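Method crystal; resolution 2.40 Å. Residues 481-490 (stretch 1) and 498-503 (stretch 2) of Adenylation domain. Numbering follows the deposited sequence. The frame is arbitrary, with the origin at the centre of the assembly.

Stretch 1, residues 481-490: DARALRAHVK
Stretch 2 498-503: QPSQYL

Residues 482-490 form a helix that packs against residues 498-503, extended except at Ser500, whose last residues run as a β-strand. The helix and strand axes approach to 9.1 Å, with their N-to-C directions 131° apart, so the two elements run obliquely antiparallel. In register, Ala482 lies across from Tyr502 (CA-CA 5.7 Å), Arg486 across from Pro499 (7.9 Å) and Lys490 across from Gln498 (7.0 Å). The helix has regular backbone angles, phi/psi from -50/-38 at Ala482 to -62/-19 at Lys490, and i to i+4 hydrogen bonds from Leu485 N to Asp481 O (3.1 Å) through Lys490 N to Arg486 O (3.1 Å). Asp481 (-69/163, chi1 p at 65°) caps it, Asp481 OD1 accepting from Ala484 N at 2.8 Å. In all, 457 Å² is buried between the stretches.

Tyr502 (-119/138) contributes most. Its CA-to-CB bond points toward the helix, and chi1 m (-69°) with chi2 93° lays the ring along successive turns. Ala482 CB lies 3.7 Å from Tyr502 CB, Leu485 CD2 3.5 Å from Tyr502 CD2, and Arg486 CB 3.8 Å from Tyr502 CE1; the hydroxyl end reaches the next turn, where Tyr502 OH is 3.8 Å from Val489 CG1. Leu485 is buried in the t, p rotamer (-176°, 61°).

Gln498 (-89/127) packs against Val489 and Lys490. With chi1 m (-84°), chi2 t (151°) and chi3 21°, Gln498 CG sits 3.8 Å from Val489 CG1, while Gln498 OE1 comes within 2.9 Å of Lys490 CE. The ammonium group is also near, Lys490 NZ lying 3.3 Å from Gln498 OE1, but the angle is too poor for a hydrogen bond. Val489 (chi1 t, 164°) also extends the apolar contact to the following residue, Val489 CG1 lying 4.1 Å from Pro499 CD; Pro499 (-57/135) has a C-gamma exo pucker.

Arg486 supplies the hydrogen bond between the stretches. Its CA-to-CB bond points sideways, but chi1 t (174°), chi2 t (-176°), chi3 m (-66°) and chi4 -84° bring the guanidinium nearer. Arg486 NH2 donates to Ser500 O at 3.1 Å and a nearly linear 172°, with the carbonyl oxygen at the guanidinium edge, near its plane. Tyr502 CD1 lies over one guanidinium face. Ser500 (-81/-24) breaks the extended conformation, which resumes at Gln501 (-146/140); the CA-to-CB bonds of both point away from the helix, so Ser500 meets Arg486 through its backbone.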

# COMPACT_ATOMS: atom_id res chain seq x y z
N ASP A 481 -24.48 -20.79 -4.25
CA ASP A 481 -25.15 -20.48 -2.99
C ASP A 481 -24.43 -21.09 -1.79
O ASP A 481 -23.60 -22.01 -1.94
CB ASP A 481 -26.61 -20.94 -3.05
CG ASP A 481 -26.76 -22.46 -3.17
OD1 ASP A 481 -25.90 -23.23 -2.71
OD2 ASP A 481 -27.76 -22.89 -3.77
N ALA A 482 -24.77 -20.57 -0.62
CA ALA A 482 -24.20 -20.99 0.65
C ALA A 482 -24.22 -22.50 0.84
O ALA A 482 -23.29 -23.07 1.38
CB ALA A 482 -24.94 -20.31 1.82
N ARG A 483 -25.30 -23.14 0.40
CA ARG A 483 -25.47 -24.58 0.54
C ARG A 483 -24.39 -25.38 -0.19
O ARG A 483 -23.78 -26.29 0.39
CB ARG A 483 -26.85 -24.97 0.01
CG ARG A 483 -27.42 -26.25 0.59
CD ARG A 483 -28.72 -26.58 -0.10
NE ARG A 483 -29.20 -27.91 0.27
CZ ARG A 483 -30.27 -28.48 -0.29
NH1 ARG A 483 -30.94 -27.83 -1.22
NH2 ARG A 483 -30.65 -29.68 0.10
N ALA A 484 -24.15 -25.05 -1.45
CA ALA A 484 -23.10 -25.71 -2.22
C ALA A 484 -21.72 -25.42 -1.62
O ALA A 484 -20.85 -26.30 -1.57
CB ALA A 484 -23.15 -25.28 -3.68
N LEU A 485 -21.53 -24.19 -1.16
CA LEU A 485 -20.25 -23.75 -0.63
C LEU A 485 -19.97 -24.49 0.68
O LEU A 485 -18.88 -25.02 0.90
CB LEU A 485 -20.25 -22.24 -0.43
CG LEU A 485 -18.97 -21.56 0.03
CD1 LEU A 485 -17.88 -21.77 -0.99
CD2 LEU A 485 -19.18 -20.06 0.31
N ARG A 486 -20.99 -24.52 1.53
CA ARG A 486 -20.94 -25.20 2.81
C ARG A 486 -20.62 -26.69 2.62
O ARG A 486 -19.76 -27.24 3.31
CB ARG A 486 -22.28 -24.99 3.53
CG ARG A 486 -22.50 -25.74 4.81
CD ARG A 486 -23.93 -25.50 5.33
NE ARG A 486 -24.19 -24.12 5.74
CZ ARG A 486 -23.89 -23.61 6.93
NH1 ARG A 486 -23.31 -24.36 7.85
NH2 ARG A 486 -24.17 -22.35 7.20
N ALA A 487 -21.31 -27.32 1.67
CA ALA A 487 -21.07 -28.73 1.34
C ALA A 487 -19.65 -28.99 0.88
O ALA A 487 -19.05 -29.99 1.23
CB ALA A 487 -22.05 -29.19 0.26
N HIS A 488 -19.11 -28.07 0.07
CA HIS A 488 -17.73 -28.17 -0.40
C HIS A 488 -16.68 -28.02 0.70
O HIS A 488 -15.71 -28.76 0.76
CB HIS A 488 -17.45 -27.14 -1.49
CG HIS A 488 -16.00 -26.99 -1.82
ND1 HIS A 488 -15.31 -27.90 -2.59
CD2 HIS A 488 -15.10 -26.04 -1.47
CE1 HIS A 488 -14.05 -27.52 -2.71
NE2 HIS A 488 -13.90 -26.39 -2.04
N VAL A 489 -16.88 -27.03 1.56
CA VAL A 489 -15.96 -26.72 2.64
C VAL A 489 -15.91 -27.84 3.71
O VAL A 489 -14.88 -28.03 4.38
CB VAL A 489 -16.35 -25.36 3.26
CG1 VAL A 489 -15.73 -25.14 4.62
CG2 VAL A 489 -15.98 -24.23 2.31
N LYS A 490 -17.01 -28.59 3.85
CA LYS A 490 -17.04 -29.76 4.74
C LYS A 490 -16.03 -30.82 4.30
O LYS A 490 -15.68 -31.70 5.08
CB LYS A 490 -18.43 -30.42 4.84
CG LYS A 490 -19.47 -29.67 5.63
CD LYS A 490 -20.12 -30.55 6.68
CE LYS A 490 -20.24 -29.76 7.99
NZ LYS A 490 -20.31 -30.60 9.22
N GLN A 498 -15.24 -24.74 10.28
CA GLN A 498 -16.25 -24.49 9.25
C GLN A 498 -17.14 -23.32 9.63
O GLN A 498 -17.68 -23.29 10.74
CB GLN A 498 -17.07 -25.76 9.01
CG GLN A 498 -16.40 -26.73 8.01
CD GLN A 498 -16.76 -28.20 8.25
OE1 GLN A 498 -17.77 -28.50 8.88
NE2 GLN A 498 -15.94 -29.11 7.74
N PRO A 499 -17.26 -22.34 8.72
CA PRO A 499 -18.08 -21.14 8.96
C PRO A 499 -19.52 -21.50 9.28
O PRO A 499 -20.11 -22.35 8.62
CB PRO A 499 -17.97 -20.36 7.64
CG PRO A 499 -16.68 -20.85 7.02
CD PRO A 499 -16.63 -22.31 7.39
N SER A 500 -20.07 -20.85 10.30
CA SER A 500 -21.41 -21.14 10.78
C SER A 500 -22.48 -20.47 9.94
O SER A 500 -23.62 -20.91 9.90
CB SER A 500 -21.54 -20.71 12.25
OG SER A 500 -22.83 -20.21 12.51
N GLN A 501 -22.10 -19.39 9.27
CA GLN A 501 -23.04 -18.61 8.47
C GLN A 501 -22.31 -18.05 7.25
O GLN A 501 -21.15 -17.63 7.37
CB GLN A 501 -23.69 -17.48 9.30
CG GLN A 501 -25.06 -16.98 8.77
CD GLN A 501 -25.99 -16.40 9.86
OE1 GLN A 501 -25.98 -16.84 11.01
NE2 GLN A 501 -26.78 -15.39 9.49
N TYR A 502 -22.96 -18.05 6.09
CA TYR A 502 -22.36 -17.55 4.84
C TYR A 502 -23.19 -16.41 4.33
O TYR A 502 -24.41 -16.50 4.36
CB TYR A 502 -22.29 -18.65 3.77
CG TYR A 502 -21.31 -19.73 4.09
CD1 TYR A 502 -21.71 -20.88 4.76
CD2 TYR A 502 -19.98 -19.63 3.70
CE1 TYR A 502 -20.83 -21.87 5.05
CE2 TYR A 502 -19.07 -20.63 4.00
CZ TYR A 502 -19.51 -21.75 4.67
OH TYR A 502 -18.64 -22.77 4.99
N LEU A 503 -22.53 -15.35 3.87
CA LEU A 503 -23.23 -14.23 3.24
C LEU A 503 -22.64 -13.97 1.85
O LEU A 503 -21.46 -13.65 1.71
CB LEU A 503 -23.13 -12.97 4.12
CG LEU A 503 -23.56 -11.61 3.56
CD1 LEU A 503 -25.06 -11.47 3.42
CD2 LEU A 503 -23.03 -10.47 4.42